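Local coordinates for protein glia-derived nexin (Homo sapiens, PDB 4DY0) that inhibits serine proteases such as thrombin, trypsin and urokinase, binds heparin, and promotes neurite extension by inhibiting thrombin, at residues D30-I34 / A279-T283; A92-F96 / V114-E118; V206-G210 / F222-P226; W219-I223 / L235-T240. One frame throughout, in Å; residues are numbered along the deposited sequence.

Contact 1: D30-I34 / A279-T283; sequences DNIVI and AVAQT
This is a face-to-face crossing between two strands of the serpin body: the short strand 32-34, at the edge of sheet B, lies across strand 279-283 of the large sheet A. Both backbones are extended. Their axes approach to 5.7 Å and cross at -77°, so they pack through side chains without cross-strand bonding, the closest CA pair being V33 and A281 at 5.2 Å. A281 and T283 point toward strand 32-34 and A279 points sideways, while V280 points away. A281 lets the strands come close: its CB is 3.5 Å from V33 N and 4.0 Å from V33 CB. V33, rotamer t, directs CG2 to 4.0 Å from A279 CB, while I34, with both chi angles m, places CD1 3.6 Å from T283 CG2. The pair buries 251 Å². Strand 32-34 hydrogen-bonds to strand 369-376 and strand 279-283 to strand 319-328, while I32 and I34 rest against F20 and I23 of helix 5-26.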
loop_
_atom_site.group_PDB
_atom_site.type_symbol
_atom_site.label_atom_id
_atom_site.label_comp_id
_atom_site.label_asym_id
_atom_site.label_seq_id
_atom_site.Cartn_x
_atom_site.Cartn_y
_atom_site.Cartn_z
ATOM N N ASP A 30 -1.492 11.738 -11.108
ATOM C CA ASP A 30 -0.609 10.591 -11.283
ATOM C C ASP A 30 -1.231 9.293 -10.787
ATOM O O ASP A 30 -2.185 9.298 -10.010
ATOM C CB ASP A 30 0.706 10.817 -10.536
ATOM C CG ASP A 30 1.538 11.926 -11.146
ATOM O OD1 ASP A 30 1.222 12.364 -12.276
ATOM O OD2 ASP A 30 2.511 12.354 -10.493
ATOM N N ASN A 31 -0.674 8.181 -11.242
ATOM C CA ASN A 31 -1.016 6.893 -10.691
ATOM C C ASN A 31 -0.264 6.716 -9.383
ATOM O O ASN A 31 0.963 6.697 -9.353
ATOM C CB ASN A 31 -0.673 5.780 -11.679
ATOM C CG ASN A 31 -1.566 5.798 -12.899
ATOM O OD1 ASN A 31 -2.656 6.386 -12.886
ATOM N ND2 ASN A 31 -1.114 5.154 -13.969
ATOM N N ILE A 32 -1.005 6.614 -8.289
ATOM C CA ILE A 32 -0.391 6.456 -6.982
ATOM C C ILE A 32 -0.876 5.157 -6.357
ATOM O O ILE A 32 -2.076 4.964 -6.164
ATOM C CB ILE A 32 -0.731 7.632 -6.055
ATOM C CG1 ILE A 32 -0.242 8.950 -6.664
ATOM C CG2 ILE A 32 -0.112 7.423 -4.688
ATOM C CD1 ILE A 32 1.272 9.049 -6.776
ATOM N N VAL A 33 0.058 4.258 -6.067
ATOM C CA VAL A 33 -0.280 2.986 -5.446
ATOM C C VAL A 33 0.575 2.763 -4.212
ATOM O O VAL A 33 1.787 2.566 -4.304
ATOM C CB VAL A 33 -0.117 1.808 -6.420
ATOM C CG1 VAL A 33 -0.660 0.526 -5.798
ATOM C CG2 VAL A 33 -0.831 2.113 -7.724
ATOM N N ILE A 34 -0.080 2.806 -3.060
ATOM C CA ILE A 34 0.572 2.727 -1.767
ATOM C C ILE A 34 0.071 1.495 -1.026
ATOM O O ILE A 34 -1.005 0.966 -1.336
ATOM C CB ILE A 34 0.201 3.963 -0.923
ATOM C CG1 ILE A 34 0.822 5.230 -1.520
ATOM C CG2 ILE A 34 0.604 3.778 0.523
ATOM C CD1 ILE A 34 2.316 5.204 -1.563
ATOM N N ALA A 279 -1.303 -2.191 -11.950
ATOM C CA ALA A 279 -1.071 -0.971 -11.194
ATOM C C ALA A 279 0.241 -1.084 -10.434
ATOM O O ALA A 279 0.411 -1.985 -9.618
ATOM C CB ALA A 279 -2.218 -0.731 -10.224
ATOM N N VAL A 280 1.161 -0.164 -10.695
ATOM C CA VAL A 280 2.458 -0.192 -10.037
ATOM C C VAL A 280 3.013 1.214 -9.809
ATOM O O VAL A 280 2.992 2.058 -10.707
ATOM C CB VAL A 280 3.476 -1.025 -10.838
ATOM C CG1 VAL A 280 3.505 -0.568 -12.296
ATOM C CG2 VAL A 280 4.854 -0.925 -10.209
ATOM N N ALA A 281 3.510 1.460 -8.601
ATOM C CA ALA A 281 4.105 2.745 -8.270
ATOM C C ALA A 281 5.152 2.601 -7.173
ATOM O O ALA A 281 5.052 1.730 -6.309
ATOM C CB ALA A 281 3.031 3.734 -7.849
ATOM N N GLN A 282 6.160 3.457 -7.221
ATOM C CA GLN A 282 7.153 3.518 -6.168
ATOM C C GLN A 282 7.142 4.919 -5.584
ATOM O O GLN A 282 6.778 5.877 -6.258
ATOM C CB GLN A 282 8.541 3.194 -6.710
ATOM C CG GLN A 282 9.640 3.327 -5.673
ATOM C CD GLN A 282 11.027 3.291 -6.281
ATOM O OE1 GLN A 282 11.352 2.399 -7.067
ATOM N NE2 GLN A 282 11.857 4.264 -5.915
ATOM N N THR A 283 7.545 5.044 -4.329
ATOM C CA THR A 283 7.547 6.341 -3.703
ATOM C C THR A 283 8.505 6.381 -2.523
ATOM O O THR A 283 8.757 5.365 -1.877
ATOM C CB THR A 283 6.129 6.724 -3.237
ATOM O OG1 THR A 283 6.016 8.148 -3.172
ATOM C CG2 THR A 283 5.826 6.130 -1.869
#

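Contact 2: A92-F96 / V114-E118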
loop_
_atom_site.group_PDB
_atom_site.type_symbol
_atom_site.label_atom_id
_atom_site.label_comp_id
_atom_site.label_asym_id
_atom_site.label_seq_id
_atom_site.Cartn_x
_atom_site.Cartn_y
_atom_site.Cartn_z
ATOM N N ALA A 92 7.990 -7.926 0.848
ATOM C CA ALA A 92 9.422 -7.960 1.091
ATOM C C ALA A 92 9.835 -6.738 1.887
ATOM O O ALA A 92 9.706 -5.607 1.417
ATOM C CB ALA A 92 10.183 -8.022 -0.219
ATOM N N ASN A 93 10.324 -6.970 3.100
ATOM C CA ASN A 93 10.773 -5.887 3.963
ATOM C C ASN A 93 12.259 -6.008 4.279
ATOM O O ASN A 93 12.737 -7.078 4.649
ATOM C CB ASN A 93 9.947 -5.851 5.250
ATOM C CG ASN A 93 8.534 -5.351 5.021
ATOM O OD1 ASN A 93 8.297 -4.497 4.167
ATOM N ND2 ASN A 93 7.588 -5.877 5.786
ATOM N N ALA A 94 12.987 -4.907 4.131
ATOM C CA ALA A 94 14.421 -4.922 4.384
ATOM C C ALA A 94 14.945 -3.593 4.908
ATOM O O ALA A 94 14.528 -2.518 4.461
ATOM C CB ALA A 94 15.177 -5.326 3.127
ATOM N N VAL A 95 15.858 -3.681 5.871
ATOM C CA VAL A 95 16.615 -2.527 6.322
ATOM C C VAL A 95 18.042 -2.682 5.819
ATOM O O VAL A 95 18.790 -3.540 6.301
ATOM C CB VAL A 95 16.634 -2.415 7.855
ATOM C CG1 VAL A 95 17.494 -1.236 8.285
ATOM C CG2 VAL A 95 15.222 -2.267 8.391
ATOM N N PHE A 96 18.409 -1.868 4.835
ATOM C CA PHE A 96 19.747 -1.922 4.262
ATOM C C PHE A 96 20.672 -0.960 4.979
ATOM O O PHE A 96 20.438 0.249 4.990
ATOM C CB PHE A 96 19.715 -1.618 2.767
ATOM C CG PHE A 96 19.058 -2.687 1.956
ATOM C CD1 PHE A 96 17.724 -2.579 1.594
ATOM C CD2 PHE A 96 19.765 -3.811 1.568
ATOM C CE1 PHE A 96 17.111 -3.571 0.849
ATOM C CE2 PHE A 96 19.158 -4.804 0.823
ATOM C CZ PHE A 96 17.825 -4.681 0.462
ATOM N N VAL A 114 8.770 -9.986 14.184
ATOM C CA VAL A 114 7.525 -9.222 14.146
ATOM C C VAL A 114 7.103 -8.746 12.754
ATOM O O VAL A 114 5.916 -8.759 12.427
ATOM C CB VAL A 114 7.584 -8.007 15.092
ATOM C CG1 VAL A 114 6.336 -7.148 14.934
ATOM C CG2 VAL A 114 7.753 -8.462 16.532
ATOM N N PHE A 115 8.067 -8.321 11.940
ATOM C CA PHE A 115 7.754 -7.673 10.665
ATOM C C PHE A 115 8.273 -8.427 9.444
ATOM O O PHE A 115 8.220 -7.911 8.323
ATOM C CB PHE A 115 8.287 -6.233 10.642
ATOM C CG PHE A 115 7.717 -5.356 11.720
ATOM C CD1 PHE A 115 6.395 -4.942 11.668
ATOM C CD2 PHE A 115 8.502 -4.942 12.783
ATOM C CE1 PHE A 115 5.863 -4.136 12.658
ATOM C CE2 PHE A 115 7.978 -4.133 13.780
ATOM C CZ PHE A 115 6.656 -3.729 13.717
ATOM N N GLN A 116 8.762 -9.647 9.657
ATOM C CA GLN A 116 9.400 -10.411 8.586
ATOM C C GLN A 116 10.320 -9.483 7.808
ATOM O O GLN A 116 10.325 -9.470 6.579
ATOM C CB GLN A 116 8.362 -11.044 7.654
ATOM C CG GLN A 116 7.267 -11.819 8.367
ATOM C CD GLN A 116 6.278 -10.912 9.081
ATOM O OE1 GLN A 116 5.721 -11.275 10.118
ATOM N NE2 GLN A 116 6.059 -9.721 8.529
ATOM N N CYS A 117 11.088 -8.693 8.549
ATOM C CA CYS A 117 11.989 -7.716 7.967
ATOM C C CYS A 117 13.427 -8.185 8.098
ATOM O O CYS A 117 13.872 -8.577 9.179
ATOM C CB CYS A 117 11.823 -6.368 8.665
ATOM S SG CYS A 117 12.932 -5.070 8.066
ATOM N N GLU A 118 14.155 -8.146 6.992
ATOM C CA GLU A 118 15.549 -8.538 6.999
ATOM C C GLU A 118 16.428 -7.312 7.144
ATOM O O GLU A 118 16.260 -6.327 6.429
ATOM C CB GLU A 118 15.903 -9.284 5.714
ATOM C CG GLU A 118 15.019 -10.485 5.435
ATOM C CD GLU A 118 15.760 -11.582 4.704
ATOM O OE1 GLU A 118 15.150 -12.639 4.439
ATOM O OE2 GLU A 118 16.958 -11.389 4.406
#
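Two backbone hydrogen bonds hold E118 between alternate residues of the neighbouring strand: E118 N donates to N93 O at 2.9 Å, and V95 N to E118 O at 2.7 Å. This is the parallel pattern, with A94 opposite E118 (CA atoms 4.6 Å apart). CA-H...O contacts supplement it, from A94 CA to E118 O (3.1 Å) and from C117 CA to N93 O (3.5 Å). A weaker bond, N93 ND2 to F115 O at 3.3 Å, reaches the last turn of the helix, while N93 OD1 is taken by N166. The chain leaves that helix through Q116, whose positive phi (44°) turns it into the strand. Strand 90-97, helix 105-115 and strand 117-121 thus form a beta-alpha-beta crossover at the edge of sheet A, known in serpins as s2A, helix E and s1A. The side chain of Q116 lies near a sulfated glucosamine of the bound heparin without touching it. Beyond the polar frame, C117 SG packs on V95 CG2 at 3.6 Å, and C117 CB lies 3.9 Å from N93 CB. M45 of helix 36-47 touches N93, F115 and C117, while W137 of helix 127-141 covers A92 and A94.

Contact 3: V206-G210 / F222-P226; sequences VFRCG and FIELP
Two antiparallel strands, 206-210 and 222-226, run side by side with axes 4.7 Å apart at closest and N-to-C directions 160° apart. The register sets R208 against E224, C209 against I223 (a non-hydrogen-bonded pair, CA atoms 4.2 Å apart) and G210 against F222. G210 N donates to F222 O and F222 N to G210 O, both 2.9 Å. E224 N reaches R208 O at 2.9 Å, but a water fills the gap on the other side of that pair, 2.7 Å from R208 N and 2.6 Å from E224 O. The bare, fully extended G210 is the hollow for F222: chi1 of 47° (p) folds the ring over it, G210 CA lying 4.1 Å from the ring centroid, where a beta carbon would collide with CE1. W261 stacks on this ring. At the other end F207, rotamer m, fills a pocket, its CB 3.7 Å from I223 CD1, its CE1 4.4 Å from L225 CG and its ring edge meeting P226, F207 CD1 to P226 CD 4.2 Å. An extended E224 (t, t) offers OE1 to R208 NE at 2.9 Å, a salt bridge lying across the pair. Such pairing is that of the s1B-s2B beta hairpin of serpin sheet B.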
loop_
_atom_site.group_PDB
_atom_site.type_symbol
_atom_site.label_atom_id
_atom_site.label_comp_id
_atom_site.label_asym_id
_atom_site.label_seq_id
_atom_site.Cartn_x
_atom_site.Cartn_y
_atom_site.Cartn_z
ATOM N N VAL A 206 -23.531 -10.962 -9.382
ATOM C CA VAL A 206 -23.943 -10.331 -8.134
ATOM C C VAL A 206 -22.727 -9.832 -7.358
ATOM O O VAL A 206 -21.805 -10.591 -7.072
ATOM C CB VAL A 206 -24.773 -11.293 -7.243
ATOM C CG1 VAL A 206 -25.242 -10.585 -5.977
ATOM C CG2 VAL A 206 -25.968 -11.847 -8.014
ATOM N N PHE A 207 -22.729 -8.546 -7.031
ATOM C CA PHE A 207 -21.657 -7.944 -6.250
ATOM C C PHE A 207 -22.252 -6.985 -5.234
ATOM O O PHE A 207 -23.279 -6.352 -5.492
ATOM C CB PHE A 207 -20.692 -7.167 -7.150
ATOM C CG PHE A 207 -19.847 -8.035 -8.038
ATOM C CD1 PHE A 207 -18.776 -8.743 -7.520
ATOM C CD2 PHE A 207 -20.116 -8.128 -9.394
ATOM C CE1 PHE A 207 -17.992 -9.540 -8.336
ATOM C CE2 PHE A 207 -19.337 -8.919 -10.216
ATOM C CZ PHE A 207 -18.271 -9.625 -9.687
ATOM N N ARG A 208 -21.606 -6.877 -4.080
ATOM C CA ARG A 208 -21.986 -5.873 -3.102
ATOM C C ARG A 208 -21.569 -4.499 -3.612
ATOM O O ARG A 208 -20.425 -4.294 -4.015
ATOM C CB ARG A 208 -21.343 -6.175 -1.747
ATOM C CG ARG A 208 -22.057 -7.279 -0.972
ATOM C CD ARG A 208 -21.145 -7.951 0.047
ATOM N NE ARG A 208 -20.522 -6.991 0.954
ATOM C CZ ARG A 208 -21.090 -6.536 2.065
ATOM N NH1 ARG A 208 -20.447 -5.663 2.829
ATOM N NH2 ARG A 208 -22.302 -6.953 2.414
ATOM N N CYS A 209 -22.506 -3.561 -3.626
ATOM C CA CYS A 209 -22.175 -2.207 -4.038
ATOM C C CYS A 209 -23.158 -1.192 -3.504
ATOM O O CYS A 209 -24.180 -1.544 -2.923
ATOM C CB CYS A 209 -22.074 -2.102 -5.561
ATOM S SG CYS A 209 -23.482 -2.767 -6.445
ATOM N N GLY A 210 -22.758 0.052 -3.658
ATOM C CA GLY A 210 -23.389 1.246 -3.161
ATOM C C GLY A 210 -22.979 2.624 -3.637
ATOM O O GLY A 210 -22.189 2.775 -4.471
ATOM N N PHE A 222 -19.434 2.833 -5.250
ATOM C CA PHE A 222 -18.391 1.896 -4.849
ATOM C C PHE A 222 -18.850 0.448 -4.923
ATOM O O PHE A 222 -20.031 0.144 -4.771
ATOM C CB PHE A 222 -17.861 2.224 -3.448
ATOM C CG PHE A 222 -18.939 2.487 -2.439
ATOM C CD1 PHE A 222 -19.441 1.455 -1.661
ATOM C CD2 PHE A 222 -19.449 3.763 -2.269
ATOM C CE1 PHE A 222 -20.434 1.690 -0.735
ATOM C CE2 PHE A 222 -20.442 4.008 -1.341
ATOM C CZ PHE A 222 -20.938 2.970 -0.574
ATOM N N ILE A 223 -17.899 -0.447 -5.154
ATOM C CA ILE A 223 -18.214 -1.851 -5.315
ATOM C C ILE A 223 -17.158 -2.736 -4.660
ATOM O O ILE A 223 -15.984 -2.368 -4.583
ATOM C CB ILE A 223 -18.356 -2.214 -6.807
ATOM C CG1 ILE A 223 -18.800 -3.671 -6.967
ATOM C CG2 ILE A 223 -17.056 -1.948 -7.546
ATOM C CD1 ILE A 223 -19.359 -3.980 -8.343
ATOM N N GLU A 224 -17.587 -3.900 -4.179
ATOM C CA GLU A 224 -16.669 -4.889 -3.629
ATOM C C GLU A 224 -16.550 -6.112 -4.542
ATOM O O GLU A 224 -17.548 -6.726 -4.915
ATOM C CB GLU A 224 -17.115 -5.322 -2.234
ATOM C CG GLU A 224 -16.131 -6.258 -1.549
ATOM C CD GLU A 224 -16.646 -6.779 -0.221
ATOM O OE1 GLU A 224 -17.841 -7.142 -0.144
ATOM O OE2 GLU A 224 -15.852 -6.830 0.744
ATOM N N LEU A 225 -15.321 -6.451 -4.906
ATOM C CA LEU A 225 -15.059 -7.630 -5.712
ATOM C C LEU A 225 -14.208 -8.586 -4.896
ATOM O O LEU A 225 -13.010 -8.370 -4.737
ATOM C CB LEU A 225 -14.314 -7.250 -6.988
ATOM C CG LEU A 225 -14.989 -6.317 -7.988
ATOM C CD1 LEU A 225 -15.449 -5.046 -7.313
ATOM C CD2 LEU A 225 -14.002 -5.999 -9.088
ATOM N N PRO A 226 -14.828 -9.642 -4.359
ATOM C CA PRO A 226 -14.096 -10.579 -3.506
ATOM C C PRO A 226 -13.175 -11.518 -4.288
ATOM O O PRO A 226 -13.470 -11.874 -5.433
ATOM C CB PRO A 226 -15.213 -11.377 -2.828
ATOM C CG PRO A 226 -16.364 -11.292 -3.772
ATOM C CD PRO A 226 -16.268 -9.954 -4.435
HETATM O O HOH W 1 -19.273 -8.219 -3.721
#

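Contact 4: W219-I223 / L235-T240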
loop_
_atom_site.group_PDB
_atom_site.type_symbol
_atom_site.label_atom_id
_atom_site.label_comp_id
_atom_site.label_asym_id
_atom_site.label_seq_id
_atom_site.Cartn_x
_atom_site.Cartn_y
_atom_site.Cartn_z
ATOM N N TRP A 219 -21.410 13.082 -5.018
ATOM C CA TRP A 219 -21.733 11.663 -4.913
ATOM C C TRP A 219 -20.769 10.775 -5.670
ATOM O O TRP A 219 -20.183 11.187 -6.673
ATOM C CB TRP A 219 -23.166 11.401 -5.378
ATOM C CG TRP A 219 -24.159 11.842 -4.367
ATOM C CD1 TRP A 219 -24.621 13.110 -4.170
ATOM C CD2 TRP A 219 -24.793 11.023 -3.380
ATOM N NE1 TRP A 219 -25.511 13.130 -3.125
ATOM C CE2 TRP A 219 -25.635 11.861 -2.623
ATOM C CE3 TRP A 219 -24.735 9.661 -3.067
ATOM C CZ2 TRP A 219 -26.417 11.380 -1.572
ATOM C CZ3 TRP A 219 -25.513 9.185 -2.022
ATOM C CH2 TRP A 219 -26.342 10.042 -1.288
ATOM N N TYR A 220 -20.613 9.552 -5.178
ATOM C CA TYR A 220 -19.768 8.570 -5.831
ATOM C C TYR A 220 -20.276 7.157 -5.567
ATOM O O TYR A 220 -21.019 6.927 -4.608
ATOM C CB TYR A 220 -18.307 8.727 -5.390
ATOM C CG TYR A 220 -18.030 8.430 -3.930
ATOM C CD1 TYR A 220 -17.618 7.170 -3.527
ATOM C CD2 TYR A 220 -18.151 9.420 -2.959
ATOM C CE1 TYR A 220 -17.348 6.893 -2.202
ATOM C CE2 TYR A 220 -17.886 9.151 -1.623
ATOM C CZ TYR A 220 -17.481 7.883 -1.253
ATOM O OH TYR A 220 -17.214 7.591 0.066
ATOM N N ASN A 221 -19.879 6.224 -6.433
ATOM C CA ASN A 221 -20.297 4.828 -6.328
ATOM C C ASN A 221 -19.131 3.943 -5.914
ATOM O O ASN A 221 -17.976 4.259 -6.197
ATOM C CB ASN A 221 -20.856 4.332 -7.664
ATOM C CG ASN A 221 -22.048 5.146 -8.142
ATOM O OD1 ASN A 221 -23.062 5.257 -7.452
ATOM N ND2 ASN A 221 -21.931 5.715 -9.335
ATOM N N PHE A 222 -19.434 2.833 -5.250
ATOM C CA PHE A 222 -18.391 1.896 -4.849
ATOM C C PHE A 222 -18.850 0.448 -4.923
ATOM O O PHE A 222 -20.031 0.144 -4.771
ATOM C CB PHE A 222 -17.861 2.224 -3.448
ATOM C CG PHE A 222 -18.939 2.487 -2.439
ATOM C CD1 PHE A 222 -19.441 1.455 -1.661
ATOM C CD2 PHE A 222 -19.449 3.763 -2.269
ATOM C CE1 PHE A 222 -20.434 1.690 -0.735
ATOM C CE2 PHE A 222 -20.442 4.008 -1.341
ATOM C CZ PHE A 222 -20.938 2.970 -0.574
ATOM N N ILE A 223 -17.899 -0.447 -5.154
ATOM C CA ILE A 223 -18.214 -1.851 -5.315
ATOM C C ILE A 223 -17.158 -2.736 -4.660
ATOM O O ILE A 223 -15.984 -2.368 -4.583
ATOM C CB ILE A 223 -18.356 -2.214 -6.807
ATOM C CG1 ILE A 223 -18.800 -3.671 -6.967
ATOM C CG2 ILE A 223 -17.056 -1.948 -7.546
ATOM C CD1 ILE A 223 -19.359 -3.980 -8.343
ATOM N N LEU A 235 -11.874 -3.096 -3.312
ATOM C CA LEU A 235 -12.920 -2.090 -3.245
ATOM C C LEU A 235 -12.603 -1.012 -4.268
ATOM O O LEU A 235 -11.448 -0.611 -4.414
ATOM C CB LEU A 235 -13.001 -1.488 -1.844
ATOM C CG LEU A 235 -13.774 -2.284 -0.786
ATOM C CD1 LEU A 235 -13.481 -3.766 -0.877
ATOM C CD2 LEU A 235 -13.445 -1.764 0.602
ATOM N N ILE A 236 -13.625 -0.558 -4.986
ATOM C CA ILE A 236 -13.439 0.458 -6.016
ATOM C C ILE A 236 -14.464 1.570 -5.868
ATOM O O ILE A 236 -15.655 1.311 -5.665
ATOM C CB ILE A 236 -13.561 -0.134 -7.430
ATOM C CG1 ILE A 236 -12.570 -1.281 -7.613
ATOM C CG2 ILE A 236 -13.350 0.950 -8.485
ATOM C CD1 ILE A 236 -12.455 -1.763 -9.040
ATOM N N ALA A 237 -13.993 2.810 -5.961
ATOM C CA ALA A 237 -14.875 3.965 -5.888
ATOM C C ALA A 237 -14.502 4.993 -6.950
ATOM O O ALA A 237 -13.320 5.238 -7.212
ATOM C CB ALA A 237 -14.822 4.589 -4.503
ATOM N N LEU A 238 -15.517 5.574 -7.574
ATOM C CA LEU A 238 -15.310 6.680 -8.496
ATOM C C LEU A 238 -16.579 7.521 -8.523
ATOM O O LEU A 238 -17.647 7.039 -8.135
ATOM C CB LEU A 238 -14.922 6.183 -9.897
ATOM C CG LEU A 238 -16.011 5.754 -10.883
ATOM C CD1 LEU A 238 -15.419 5.639 -12.276
ATOM C CD2 LEU A 238 -16.660 4.438 -10.465
ATOM N N PRO A 239 -16.465 8.784 -8.969
ATOM C CA PRO A 239 -17.572 9.739 -8.885
ATOM C C PRO A 239 -18.765 9.330 -9.734
ATOM O O PRO A 239 -18.603 8.711 -10.780
ATOM C CB PRO A 239 -16.969 11.039 -9.437
ATOM C CG PRO A 239 -15.480 10.829 -9.416
ATOM C CD PRO A 239 -15.285 9.363 -9.630
ATOM N N THR A 240 -19.957 9.692 -9.280
ATOM C CA THR A 240 -21.171 9.412 -10.022
ATOM C C THR A 240 -21.222 10.239 -11.298
ATOM O O THR A 240 -21.541 9.722 -12.361
ATOM C CB THR A 240 -22.421 9.717 -9.176
ATOM O OG1 THR A 240 -22.386 8.933 -7.977
ATOM C CG2 THR A 240 -23.693 9.400 -9.959
HETATM O O HOH W 2 -19.790 5.956 -11.226
HETATM O O HOH W 3 -24.763 7.952 -6.731
#
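W219 opens the ladder with its carbonyl: T240 N donates to W219 O at 3.0 Å in an almost straight bond, while W219 CB lies 3.7 Å from T240 OG1. Next comes Y220, opposite P239 in a non-hydrogen-bonded pair with CA atoms 3.9 Å apart. The ring leads off toward W261, whose NE1 bonds to Y220 OH, and on the way Y220 CD1 brushes A237 CB at 3.9 Å. N221 makes two bonds with L238, N221 N to L238 O at 2.9 Å and L238 N to N221 O at 3.1 Å. Its amide adds two water bridges: ND2 to a water that donates to P239 O, and OD1 to another lying 2.9 Å from T240 OG1. F222, again in a non-hydrogen-bonded position, sets its CB 4.0 Å from A237 CB, and its CA comes within 2.9 Å of I236 O. I223 completes the antiparallel ladder with I236, I223 N to I236 O at 2.9 Å and I236 N to I223 O at 3.0 Å, with I223 CG2 meeting I236 CB at 3.9 Å. This is the s2B-s3B hairpin in the core of serpin sheet B. P239 lacks an amide hydrogen, yet its non-hydrogen-bonded position asks for none from this strand, so the ladder runs unbroken past the proline; side chains meet through apolar contact at the I223 end and through water at the T240 end, while backbone hydrogen bonds run along both.

In the fold
Contacts 3 and 4 are consecutive hairpins sharing F222 and I223 on strand 219-226, their centres 10 Å apart; E224 CG of the first touches L235 CD1 of the second at 3.7 Å. Contact 2 lies on the opposite side of the chain's centre, about 34 and 35 Å from them between centres. Contact 1 sits in between, its centre 20 to 23 Å from the others, and touches none, yet its segments close a chain loop in which the other three are nested. Contact 2 is the one near the bound heparin, the Q116 side chain about 8 Å away. All four lie away from the predicted reactive bond R346-S347, which follows the unmodelled residues 334-345.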